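PDB 4XG0: uncharacterized protein from Bordetella bronchiseptica, which is of unassigned individual function but probably phosphorylates an acid sugar, as a member of the DUF1537 kinase family of acid-sugar catabolic pathways. Local coordinates for residues 275-280 and 412-417; 257-262 and 418-423; 264-269 and 320-325; 223-228 and 247-252. One frame throughout, in Å; residues are numbered along the deposited sequence.

Contact 1: residues 275-280 and 412-417; sequences AALQQA and VLIRAA. With SO4 (sulfate ion), chain E.
Ala-276 meets Ile-414 first: its carbonyl O lies 3.6 Å from Ile-414 CD1, and its CB touches the same methyl from slightly farther off. One residue on, Leu-277 runs alongside Ile-414 in the opposite direction. Leu-277 CD1 rests 3.7 Å from Ile-414 CG1, while its second methyl, CD2, reaches Leu-413 CB at 4.2 Å. With CG anti to the backbone N (chi1 178°), Leu-277 is aimed at the other helix and places one branch on each of two successive residues there. The axes of the two short helical segments approach to 8.7 Å at 59°, and no hydrogen bond links them. Both helices pack on the mixed sheet of the C-terminal, predicted nucleotide-binding domain; Leu-277 and Leu-413 descend to Val-261 and Val-263 of strand 259-263, and Leu-413 also reaches Val-356. Ala-280, where helix 268-279 has ended, closes the outer margin with its CB 3.8 Å from Ile-414 CD1, so that this one methyl lies against both Ala-276 and Ala-280. Arg-415 takes no part in the helix pair; its guanidinium edge holds a sulfate, probably from the crystallisation liquor: NH1 bonds O4 at 3.3 Å, NH2 bonds O2 in a straight line, and Thr-382 OG1 bonds the ion too.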
loop_
_atom_site.group_PDB
_atom_site.type_symbol
_atom_site.label_atom_id
_atom_site.label_comp_id
_atom_site.label_asym_id
_atom_site.label_seq_id
_atom_site.Cartn_x
_atom_site.Cartn_y
_atom_site.Cartn_z
ATOM N N ALA A 275 -1.088 23.237 5.057
ATOM C CA ALA A 275 -2.237 23.292 5.958
ATOM C C ALA A 275 -2.976 21.959 5.959
ATOM O O ALA A 275 -3.338 21.449 7.013
ATOM C CB ALA A 275 -3.167 24.416 5.571
ATOM N N ALA A 276 -3.185 21.379 4.779
ATOM C CA ALA A 276 -3.881 20.098 4.679
ATOM C C ALA A 276 -3.131 18.953 5.367
ATOM O O ALA A 276 -3.751 18.123 6.037
ATOM C CB ALA A 276 -4.151 19.752 3.218
ATOM N N LEU A 277 -1.808 18.908 5.194
ATOM C CA LEU A 277 -0.988 17.884 5.822
ATOM C C LEU A 277 -1.020 18.060 7.340
ATOM O O LEU A 277 -1.125 17.078 8.077
ATOM C CB LEU A 277 0.432 17.922 5.295
ATOM C CG LEU A 277 1.409 16.930 5.914
ATOM C CD1 LEU A 277 0.898 15.519 5.742
ATOM C CD2 LEU A 277 2.762 17.100 5.304
ATOM N N GLN A 278 -0.977 19.303 7.806
ATOM C CA GLN A 278 -1.122 19.557 9.234
ATOM C C GLN A 278 -2.504 19.066 9.735
ATOM O O GLN A 278 -2.579 18.378 10.757
ATOM C CB GLN A 278 -0.925 21.044 9.551
ATOM C CG GLN A 278 -0.720 21.306 11.029
ATOM C CD GLN A 278 -0.205 22.705 11.325
ATOM O OE1 GLN A 278 0.007 23.515 10.419
ATOM N NE2 GLN A 278 0.003 22.994 12.607
ATOM N N GLN A 279 -3.566 19.421 9.003
ATOM C CA GLN A 279 -4.954 18.989 9.285
ATOM C C GLN A 279 -5.004 17.474 9.459
ATOM O O GLN A 279 -5.742 16.963 10.290
ATOM C CB GLN A 279 -5.877 19.316 8.105
ATOM C CG GLN A 279 -6.724 20.573 8.150
ATOM C CD GLN A 279 -7.968 20.463 7.236
ATOM O OE1 GLN A 279 -8.043 19.622 6.314
ATOM N NE2 GLN A 279 -8.952 21.294 7.510
ATOM N N ALA A 280 -4.245 16.767 8.624
ATOM C CA ALA A 280 -4.230 15.307 8.587
ATOM C C ALA A 280 -3.386 14.683 9.700
ATOM O O ALA A 280 -3.288 13.461 9.782
ATOM C CB ALA A 280 -3.755 14.810 7.211
ATOM N N VAL A 412 -1.633 16.976 -2.077
ATOM C CA VAL A 412 -0.451 16.392 -2.733
ATOM C C VAL A 412 0.680 16.033 -1.772
ATOM O O VAL A 412 1.388 15.048 -2.019
ATOM C CB VAL A 412 0.089 17.250 -3.883
ATOM C CG1 VAL A 412 0.772 18.496 -3.369
ATOM C CG2 VAL A 412 1.070 16.416 -4.722
ATOM N N LEU A 413 0.854 16.757 -0.667
ATOM C CA LEU A 413 1.945 16.398 0.257
ATOM C C LEU A 413 1.546 15.172 1.090
ATOM O O LEU A 413 2.392 14.344 1.437
ATOM C CB LEU A 413 2.354 17.557 1.147
ATOM C CG LEU A 413 2.876 18.807 0.427
ATOM C CD1 LEU A 413 3.087 19.947 1.410
ATOM C CD2 LEU A 413 4.153 18.515 -0.290
ATOM N N ILE A 414 0.255 15.069 1.405
ATOM C CA ILE A 414 -0.270 13.892 2.077
ATOM C C ILE A 414 -0.021 12.669 1.192
ATOM O O ILE A 414 0.527 11.634 1.637
ATOM C CB ILE A 414 -1.776 14.056 2.368
ATOM C CG1 ILE A 414 -1.974 15.164 3.392
ATOM C CG2 ILE A 414 -2.368 12.767 2.872
ATOM C CD1 ILE A 414 -3.410 15.639 3.489
ATOM N N ARG A 415 -0.397 12.802 -0.060
ATOM C CA ARG A 415 -0.187 11.736 -1.037
ATOM C C ARG A 415 1.296 11.369 -1.188
ATOM O O ARG A 415 1.621 10.203 -1.338
ATOM C CB ARG A 415 -0.772 12.113 -2.389
ATOM C CG ARG A 415 -2.309 12.177 -2.407
ATOM C CD ARG A 415 -2.839 12.502 -3.832
ATOM N NE ARG A 415 -2.496 11.456 -4.803
ATOM C CZ ARG A 415 -2.523 11.598 -6.128
ATOM N NH1 ARG A 415 -2.859 12.758 -6.682
ATOM N NH2 ARG A 415 -2.197 10.572 -6.915
ATOM N N ALA A 416 2.167 12.375 -1.209
ATOM C CA ALA A 416 3.630 12.173 -1.311
ATOM C C ALA A 416 4.175 11.375 -0.168
ATOM O O ALA A 416 4.910 10.397 -0.392
ATOM C CB ALA A 416 4.346 13.494 -1.392
ATOM N N ALA A 417 3.814 11.743 1.050
ATOM C CA ALA A 417 4.253 10.987 2.215
ATOM C C ALA A 417 3.748 9.563 2.153
ATOM O O ALA A 417 4.482 8.602 2.420
ATOM C CB ALA A 417 3.793 11.669 3.483
HETATM S S SO4 E . -3.522 11.579 -10.389
HETATM O O1 SO4 E . -4.627 10.879 -9.722
HETATM O O2 SO4 E . -2.256 10.913 -10.074
HETATM O O3 SO4 E . -3.729 11.588 -11.844
HETATM O O4 SO4 E . -3.457 12.964 -9.904
#

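Contact 2: residues 257-262 and 418-423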
loop_
_atom_site.group_PDB
_atom_site.type_symbol
_atom_site.label_atom_id
_atom_site.label_comp_id
_atom_site.label_asym_id
_atom_site.label_seq_id
_atom_site.Cartn_x
_atom_site.Cartn_y
_atom_site.Cartn_z
ATOM N N GLY A 257 10.270 4.909 10.591
ATOM C CA GLY A 257 10.462 6.298 10.953
ATOM C C GLY A 257 9.441 7.147 10.215
ATOM O O GLY A 257 8.780 6.647 9.297
ATOM N N PRO A 258 9.344 8.431 10.585
ATOM C CA PRO A 258 8.401 9.344 9.949
ATOM C C PRO A 258 8.895 9.790 8.595
ATOM O O PRO A 258 10.089 9.767 8.333
ATOM C CB PRO A 258 8.396 10.526 10.907
ATOM C CG PRO A 258 9.789 10.581 11.386
ATOM C CD PRO A 258 10.200 9.133 11.551
ATOM N N VAL A 259 7.970 10.159 7.727
ATOM C CA VAL A 259 8.295 10.924 6.548
ATOM C C VAL A 259 8.448 12.371 6.970
ATOM O O VAL A 259 7.588 12.925 7.662
ATOM C CB VAL A 259 7.180 10.804 5.459
ATOM C CG1 VAL A 259 7.446 11.802 4.366
ATOM C CG2 VAL A 259 7.172 9.434 4.875
ATOM N N LEU A 260 9.563 12.986 6.587
ATOM C CA LEU A 260 9.809 14.381 6.869
ATOM C C LEU A 260 9.425 15.227 5.649
ATOM O O LEU A 260 9.919 14.985 4.564
ATOM C CB LEU A 260 11.310 14.576 7.153
ATOM C CG LEU A 260 11.714 15.997 7.489
ATOM C CD1 LEU A 260 10.987 16.492 8.737
ATOM C CD2 LEU A 260 13.224 16.067 7.696
ATOM N N VAL A 261 8.549 16.214 5.835
ATOM C CA VAL A 261 8.135 17.106 4.771
ATOM C C VAL A 261 8.631 18.538 5.013
ATOM O O VAL A 261 8.391 19.113 6.067
ATOM C CB VAL A 261 6.609 17.094 4.637
ATOM C CG1 VAL A 261 6.158 17.974 3.490
ATOM C CG2 VAL A 261 6.123 15.675 4.499
ATOM N N VAL A 262 9.348 19.101 4.027
ATOM C CA VAL A 262 9.961 20.393 4.175
ATOM C C VAL A 262 9.315 21.306 3.151
ATOM O O VAL A 262 9.340 21.031 1.935
ATOM C CB VAL A 262 11.476 20.330 3.964
ATOM C CG1 VAL A 262 12.062 21.689 4.169
ATOM C CG2 VAL A 262 12.070 19.331 4.928
ATOM N N GLN A 418 2.484 9.392 1.789
ATOM C CA GLN A 418 1.927 8.069 1.704
ATOM C C GLN A 418 2.656 7.252 0.629
ATOM O O GLN A 418 2.914 6.074 0.824
ATOM C CB GLN A 418 0.417 8.166 1.423
ATOM C CG GLN A 418 -0.250 6.824 1.151
ATOM C CD GLN A 418 -1.769 6.909 0.902
ATOM O OE1 GLN A 418 -2.503 5.979 1.234
ATOM N NE2 GLN A 418 -2.225 7.995 0.277
ATOM N N ALA A 419 3.018 7.893 -0.487
ATOM C CA ALA A 419 3.698 7.216 -1.593
ATOM C C ALA A 419 5.009 6.635 -1.143
ATOM O O ALA A 419 5.395 5.563 -1.600
ATOM C CB ALA A 419 3.930 8.147 -2.710
ATOM N N ILE A 420 5.698 7.356 -0.270
ATOM C CA ILE A 420 7.006 6.877 0.208
ATOM C C ILE A 420 6.758 5.648 1.073
ATOM O O ILE A 420 7.413 4.613 0.937
ATOM C CB ILE A 420 7.755 7.953 1.001
ATOM C CG1 ILE A 420 8.332 9.028 0.059
ATOM C CG2 ILE A 420 8.895 7.335 1.794
ATOM C CD1 ILE A 420 8.783 10.313 0.770
ATOM N N ARG A 421 5.795 5.761 1.979
ATOM C CA ARG A 421 5.555 4.685 2.924
ATOM C C ARG A 421 5.126 3.423 2.197
ATOM O O ARG A 421 5.514 2.337 2.558
ATOM C CB ARG A 421 4.459 5.078 3.894
ATOM C CG ARG A 421 4.825 6.234 4.734
ATOM C CD ARG A 421 3.957 6.373 5.951
ATOM N NE ARG A 421 4.820 6.984 6.935
ATOM C CZ ARG A 421 5.656 6.302 7.706
ATOM N NH1 ARG A 421 5.683 4.974 7.677
ATOM N NH2 ARG A 421 6.434 6.955 8.532
ATOM N N GLU A 422 4.302 3.598 1.163
ATOM C CA GLU A 422 3.641 2.482 0.509
ATOM C C GLU A 422 4.391 1.887 -0.671
ATOM O O GLU A 422 3.828 1.159 -1.462
ATOM C CB GLU A 422 2.252 2.913 0.090
ATOM C CG GLU A 422 1.388 3.178 1.306
ATOM C CD GLU A 422 -0.060 3.445 0.961
ATOM O OE1 GLU A 422 -0.366 3.836 -0.192
ATOM O OE2 GLU A 422 -0.871 3.296 1.885
ATOM N N ARG A 423 5.670 2.251 -0.794
ATOM C CA ARG A 423 6.550 1.646 -1.769
ATOM C C ARG A 423 7.558 0.779 -1.052
ATOM O O ARG A 423 8.064 1.166 -0.002
ATOM C CB ARG A 423 7.278 2.720 -2.566
ATOM C CG ARG A 423 8.356 2.186 -3.469
ATOM C CD ARG A 423 8.701 3.152 -4.566
ATOM N NE ARG A 423 7.582 3.266 -5.490
ATOM C CZ ARG A 423 7.440 2.529 -6.591
ATOM N NH1 ARG A 423 6.373 2.704 -7.351
ATOM N NH2 ARG A 423 8.353 1.626 -6.936
#
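Val-259 and Ile-420 form the close-packed half of this contact. The valine points from its strand at the helix and offers both methyls: CG2 lies 4.1 Å from Ile-420 CG2, and CG1 is the same distance from Ile-420 CD1. The two side chains cross at a slant, and Val-356 of the adjacent strand touches both, making a buried apolar patch with no polar atom from either side chain. CG2 of Val-259 serves a second neighbour as well, since the aliphatic part of Arg-421 slides past it with CG 4.0 Å away.

The other half is polar and less buried. Arg-421 leaves the helix with CG beside its own backbone N (chi1 -64°) and then runs extended to NE, which carries the guanidinium past the valine to the loop where the strand begins. There NH2 meets Gly-257 O, near the guanidinium plane. Arg-421 NH2 to Gly-257 O is modelled at 2.5 Å, very short, with an N-H...O angle of only 129°, so this bond is bent and its exact length doubtful. The same nitrogen makes a salt bridge with Asp-316, just ahead of strand 317-321, and its charge is therefore probably balanced mainly there. Pro-258 CA borders the group at the edge, 3.4 Å from NH2. Past Arg-421 the chain leaves helical geometry at Glu-422.

Arg-421 thus ties the helix's last turn to the strand's entry. A helix packed on a parallel strand of the sheet is typical of a layered alpha/beta domain, here the C-terminal domain predicted to bind nucleotide.

Contact 3: residues 264-269 and 320-325; sequences TSQHSA and LLAPEG. With SO4 (sulfate ion), chain F.
Gln-266 lies across the backbone of Ala-322 to Glu-324, where two loops leave the C-terminal ends of neighbouring parallel strands, 259-263 and 317-321, in the alpha/beta C-terminal domain. Its chain is bent at chi2 (-59°), which folds the amide back over the other loop. Gln-266 CD sits 3.5 Å from Glu-324 CA, and the amide and carboxylate planes are turned 43° apart. Gln-266 OE1 and Glu-324 OE1 approach to 3.4 Å; both are acceptors, so this encounter is no bond and is probably mildly unfavourable. Gln-266 NE2 donates weakly to Ala-322 O at 3.5 Å, an oxygen that also receives Arg-271 NH1 from helix 268-279. Beyond the amide nitrogen, Ala-322 directs its CB to Thr-264 CA, 3.5 Å away, although the threonine's own side chain points away from it.

Farther along the 264-269 segment, Ser-265 OG accepts from His-267 N in an ST turn, just ahead of helix 268-279. His-267, the N-cap residue, presents its ring edge to a sulfate, probably from the crystallisation liquor. His-267 ND1 donates in a bent, bifurcated fashion to sulfate O2 at 2.7 Å and O4 at 2.9 Å, while Ser-268 N in the helix's first turn donates to O1 at 3.1 Å.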
loop_
_atom_site.group_PDB
_atom_site.type_symbol
_atom_site.label_atom_id
_atom_site.label_comp_id
_atom_site.label_asym_id
_atom_site.label_seq_id
_atom_site.Cartn_x
_atom_site.Cartn_y
_atom_site.Cartn_z
ATOM N N THR A 264 9.247 25.102 1.923
ATOM C CA THR A 264 9.893 26.411 1.919
ATOM C C THR A 264 9.179 27.417 1.037
ATOM O O THR A 264 9.458 28.628 1.100
ATOM C CB THR A 264 11.349 26.293 1.425
ATOM O OG1 THR A 264 11.351 25.755 0.101
ATOM C CG2 THR A 264 12.132 25.390 2.313
ATOM N N SER A 265 8.239 26.947 0.222
ATOM C CA SER A 265 7.592 27.827 -0.738
ATOM C C SER A 265 6.641 28.780 -0.033
ATOM O O SER A 265 6.043 28.427 0.991
ATOM C CB SER A 265 6.808 27.015 -1.763
ATOM O OG SER A 265 6.373 27.840 -2.812
ATOM N N GLN A 266 6.526 29.992 -0.574
ATOM C CA GLN A 266 5.473 30.904 -0.183
ATOM C C GLN A 266 4.339 30.950 -1.219
ATOM O O GLN A 266 3.415 31.756 -1.084
ATOM C CB GLN A 266 6.047 32.308 0.019
ATOM C CG GLN A 266 7.121 32.348 1.086
ATOM C CD GLN A 266 6.612 31.885 2.447
ATOM O OE1 GLN A 266 5.496 32.216 2.856
ATOM N NE2 GLN A 266 7.436 31.111 3.156
ATOM N N HIS A 267 4.411 30.096 -2.244
ATOM C CA HIS A 267 3.299 29.937 -3.190
ATOM C C HIS A 267 2.086 29.464 -2.415
ATOM O O HIS A 267 2.220 28.605 -1.540
ATOM C CB HIS A 267 3.646 28.914 -4.283
ATOM C CG HIS A 267 4.535 29.461 -5.353
ATOM N ND1 HIS A 267 4.168 30.527 -6.143
ATOM C CD2 HIS A 267 5.780 29.107 -5.749
ATOM C CE1 HIS A 267 5.146 30.800 -6.990
ATOM N NE2 HIS A 267 6.135 29.958 -6.770
ATOM N N SER A 268 0.919 30.031 -2.713
ATOM C CA SER A 268 -0.294 29.736 -1.958
ATOM C C SER A 268 -0.647 28.261 -2.050
ATOM O O SER A 268 -1.169 27.688 -1.110
ATOM C CB SER A 268 -1.460 30.556 -2.474
ATOM O OG SER A 268 -1.856 30.080 -3.741
ATOM N N ALA A 269 -0.357 27.647 -3.191
ATOM C CA ALA A 269 -0.624 26.234 -3.360
ATOM C C ALA A 269 0.092 25.446 -2.273
ATOM O O ALA A 269 -0.495 24.574 -1.642
ATOM C CB ALA A 269 -0.174 25.771 -4.735
ATOM N N LEU A 320 8.289 20.610 8.456
ATOM C CA LEU A 320 8.928 21.900 8.715
ATOM C C LEU A 320 8.393 22.925 7.730
ATOM O O LEU A 320 8.532 22.765 6.513
ATOM C CB LEU A 320 10.447 21.806 8.581
ATOM C CG LEU A 320 11.068 20.516 9.090
ATOM C CD1 LEU A 320 12.596 20.574 8.934
ATOM C CD2 LEU A 320 10.720 20.282 10.541
ATOM N N LEU A 321 7.765 23.961 8.264
ATOM C CA LEU A 321 7.114 24.986 7.468
ATOM C C LEU A 321 7.871 26.326 7.521
ATOM O O LEU A 321 8.033 26.917 8.590
ATOM C CB LEU A 321 5.686 25.167 7.977
ATOM C CG LEU A 321 4.795 26.135 7.183
ATOM C CD1 LEU A 321 4.775 25.723 5.713
ATOM C CD2 LEU A 321 3.390 26.175 7.789
ATOM N N ALA A 322 8.312 26.813 6.361
ATOM C CA ALA A 322 9.069 28.062 6.289
ATOM C C ALA A 322 8.191 29.256 6.564
ATOM O O ALA A 322 7.074 29.302 6.093
ATOM C CB ALA A 322 9.688 28.223 4.924
ATOM N N PRO A 323 8.696 30.235 7.321
ATOM C CA PRO A 323 8.018 31.534 7.293
ATOM C C PRO A 323 8.488 32.344 6.077
ATOM O O PRO A 323 9.546 32.067 5.493
ATOM C CB PRO A 323 8.474 32.176 8.596
ATOM C CG PRO A 323 9.801 31.631 8.833
ATOM C CD PRO A 323 9.797 30.216 8.303
ATOM N N GLU A 324 7.701 33.340 5.700
ATOM C CA GLU A 324 8.068 34.256 4.635
ATOM C C GLU A 324 9.247 35.140 5.049
ATOM O O GLU A 324 9.410 35.452 6.229
ATOM C CB GLU A 324 6.847 35.126 4.281
ATOM C CG GLU A 324 7.054 36.076 3.113
ATOM C CD GLU A 324 5.802 36.232 2.243
ATOM O OE1 GLU A 324 4.769 35.567 2.513
ATOM O OE2 GLU A 324 5.857 37.022 1.274
ATOM N N GLY A 325 10.067 35.521 4.072
ATOM C CA GLY A 325 11.139 36.478 4.278
ATOM C C GLY A 325 12.536 35.884 4.354
ATOM O O GLY A 325 12.841 34.834 3.773
HETATM S S SO4 F . 1.275 32.281 -6.029
HETATM O O1 SO4 F . 0.681 32.358 -4.693
HETATM O O2 SO4 F . 1.482 30.893 -6.454
HETATM O O3 SO4 F . 0.381 32.965 -6.968
HETATM O O4 SO4 F . 2.573 32.973 -6.049
#

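Contact 4: residues 223-228 and 247-252. With SO4 (sulfate ion), chain D.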
loop_
_atom_site.group_PDB
_atom_site.type_symbol
_atom_site.label_atom_id
_atom_site.label_comp_id
_atom_site.label_asym_id
_atom_site.label_seq_id
_atom_site.Cartn_x
_atom_site.Cartn_y
_atom_site.Cartn_z
ATOM N N LEU A 223 -10.256 -1.601 3.625
ATOM C CA LEU A 223 -10.238 -3.027 3.934
ATOM C C LEU A 223 -8.807 -3.545 3.906
ATOM O O LEU A 223 -8.411 -4.300 4.783
ATOM C CB LEU A 223 -11.122 -3.837 2.950
ATOM C CG LEU A 223 -11.043 -5.364 3.034
ATOM C CD1 LEU A 223 -11.389 -5.853 4.402
ATOM C CD2 LEU A 223 -11.957 -6.032 2.039
ATOM N N ALA A 224 -8.028 -3.129 2.905
ATOM C CA ALA A 224 -6.633 -3.543 2.808
ATOM C C ALA A 224 -5.846 -3.095 4.053
ATOM O O ALA A 224 -5.062 -3.854 4.606
ATOM C CB ALA A 224 -5.998 -2.969 1.557
ATOM N N ARG A 225 -6.073 -1.867 4.509
ATOM C CA ARG A 225 -5.433 -1.382 5.724
ATOM C C ARG A 225 -5.815 -2.209 6.960
ATOM O O ARG A 225 -4.950 -2.540 7.790
ATOM C CB ARG A 225 -5.748 0.097 5.940
ATOM C CG ARG A 225 -5.104 0.961 4.871
ATOM C CD ARG A 225 -5.404 2.443 5.029
ATOM N NE ARG A 225 -4.510 3.212 4.162
ATOM C CZ ARG A 225 -4.643 4.505 3.859
ATOM N NH1 ARG A 225 -5.660 5.224 4.327
ATOM N NH2 ARG A 225 -3.747 5.082 3.060
ATOM N N ALA A 226 -7.102 -2.518 7.101
ATOM C CA ALA A 226 -7.565 -3.378 8.175
ATOM C C ALA A 226 -6.884 -4.728 8.112
ATOM O O ALA A 226 -6.471 -5.263 9.130
ATOM C CB ALA A 226 -9.085 -3.554 8.123
ATOM N N ILE A 227 -6.822 -5.291 6.921
ATOM C CA ILE A 227 -6.117 -6.539 6.707
ATOM C C ILE A 227 -4.655 -6.395 7.149
ATOM O O ILE A 227 -4.113 -7.263 7.802
ATOM C CB ILE A 227 -6.220 -6.996 5.238
ATOM C CG1 ILE A 227 -7.631 -7.574 4.995
ATOM C CG2 ILE A 227 -5.171 -8.049 4.909
ATOM C CD1 ILE A 227 -7.978 -7.692 3.582
ATOM N N GLY A 228 -4.010 -5.283 6.803
ATOM C CA GLY A 228 -2.644 -5.058 7.235
ATOM C C GLY A 228 -2.505 -5.120 8.745
ATOM O O GLY A 228 -1.604 -5.772 9.263
ATOM N N ALA A 247 -0.523 -4.704 -1.954
ATOM C CA ALA A 247 0.914 -4.397 -2.238
ATOM C C ALA A 247 1.391 -3.174 -1.462
ATOM O O ALA A 247 2.489 -3.160 -0.864
ATOM C CB ALA A 247 1.122 -4.197 -3.714
ATOM N N ARG A 248 0.598 -2.096 -1.490
ATOM C CA ARG A 248 0.930 -0.902 -0.770
ATOM C C ARG A 248 0.866 -1.023 0.769
ATOM O O ARG A 248 1.743 -0.522 1.487
ATOM C CB ARG A 248 0.043 0.255 -1.252
ATOM C CG ARG A 248 0.287 0.677 -2.697
ATOM C CD ARG A 248 -0.409 1.963 -3.045
ATOM N NE ARG A 248 -1.824 1.717 -3.280
ATOM C CZ ARG A 248 -2.356 1.499 -4.483
ATOM N NH1 ARG A 248 -3.658 1.282 -4.580
ATOM N NH2 ARG A 248 -1.598 1.456 -5.575
ATOM N N VAL A 249 -0.151 -1.701 1.292
ATOM C CA VAL A 249 -0.264 -1.767 2.723
ATOM C C VAL A 249 0.854 -2.616 3.309
ATOM O O VAL A 249 1.457 -2.253 4.302
ATOM C CB VAL A 249 -1.636 -2.326 3.139
ATOM C CG1 VAL A 249 -1.600 -2.680 4.601
ATOM C CG2 VAL A 249 -2.687 -1.266 2.868
ATOM N N TRP A 250 1.150 -3.719 2.648
ATOM C CA TRP A 250 2.203 -4.599 3.110
ATOM C C TRP A 250 3.592 -3.950 2.945
ATOM O O TRP A 250 4.497 -4.185 3.753
ATOM C CB TRP A 250 2.110 -5.938 2.392
ATOM C CG TRP A 250 1.009 -6.837 2.954
ATOM C CD1 TRP A 250 0.490 -6.799 4.220
ATOM C CD2 TRP A 250 0.306 -7.886 2.267
ATOM N NE1 TRP A 250 -0.508 -7.763 4.354
ATOM C CE2 TRP A 250 -0.627 -8.437 3.177
ATOM C CE3 TRP A 250 0.374 -8.416 0.972
ATOM C CZ2 TRP A 250 -1.475 -9.482 2.834
ATOM C CZ3 TRP A 250 -0.446 -9.439 0.636
ATOM C CH2 TRP A 250 -1.378 -9.969 1.569
ATOM N N ALA A 251 3.760 -3.114 1.925
ATOM C CA ALA A 251 4.979 -2.318 1.808
ATOM C C ALA A 251 5.079 -1.275 2.949
ATOM O O ALA A 251 6.135 -1.051 3.525
ATOM C CB ALA A 251 4.994 -1.614 0.439
ATOM N N GLY A 252 3.961 -0.635 3.283
ATOM C CA GLY A 252 3.955 0.363 4.326
ATOM C C GLY A 252 4.383 -0.208 5.665
ATOM O O GLY A 252 4.918 0.491 6.513
HETATM S S SO4 D . -4.055 1.523 -8.472
HETATM O O1 SO4 D . -4.949 1.315 -7.303
HETATM O O2 SO4 D . -4.106 0.433 -9.466
HETATM O O3 SO4 D . -2.657 1.599 -8.029
HETATM O O4 SO4 D . -4.425 2.756 -9.177
HETATM O O HOH W 1 -1.922 -8.753 6.777
#
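Val-249 sets both methyls against the backbone of helix 217-230. CG1 lies 3.7 Å from Ala-224 O and equally far from Gly-228 CA, one turn later; CG2 touches Ala-224 CB at 3.9 Å and Arg-225 CG at 3.8 Å. The torsion that puts CG1 anti to the backbone N (chi1 167°) spreads the two branches along the neighbouring helix. Gly-228, with no side chain, lets CG1 come up against its CA.

Further along, Trp-250 comes near Ile-227 CG2 and Gly-228 CA obliquely, at the limit of contact. A water in the plane of the indole edge accepts from Trp-250 NE1 at 3.0 Å and donates to Ile-227 O, giving the two helices a polar link. Their segment axes are 9.0 Å apart and cross at -37°.

In the next shell, Leu-223 and Ile-227 rest on strand 135-139 of the N-terminal, predicted sugar-binding domain, and Ala-226 packs on helix 196-205. Arg-225, its chain extended, crosses Val-249 at about a right angle and carries its guanidinium toward Glu-422, a long and weak ion pair. Arg-248, which does not reach 223-228, also touches Glu-422 and binds a sulfate through NH1 and NH2 at its guanidinium edge.

No direct hydrogen bond joins the two segments: shape and apolar fit hold them, and the water bonds both the indole N-H and the Ile-227 carbonyl, which do not reach each other, so it probably meets their polar needs.

From the N terminus, contact 4 comes first, closing a short loop in which strand 234-238 connects helices 217-230 and 240-252 of the N-terminal domain. The chain then enters the C-terminal domain, where contact 2 closes the longest loop, from strand 259-263 to the final helix. Contacts 1 and 3 both nest inside it and cross each other, since 264-269 and 275-280 precede 320-325 and 412-417. Contact 3 joins strand ends, contact 1 two helices over the same sheet; Val-261 of 257-262 touches Leu-277 and Leu-413 and pairs with Leu-320. Helix 412-421 serves contacts 1 and 2; just past its end Glu-422 packs against Arg-248 and Ala-251 of contact 4, so the two domains meet there.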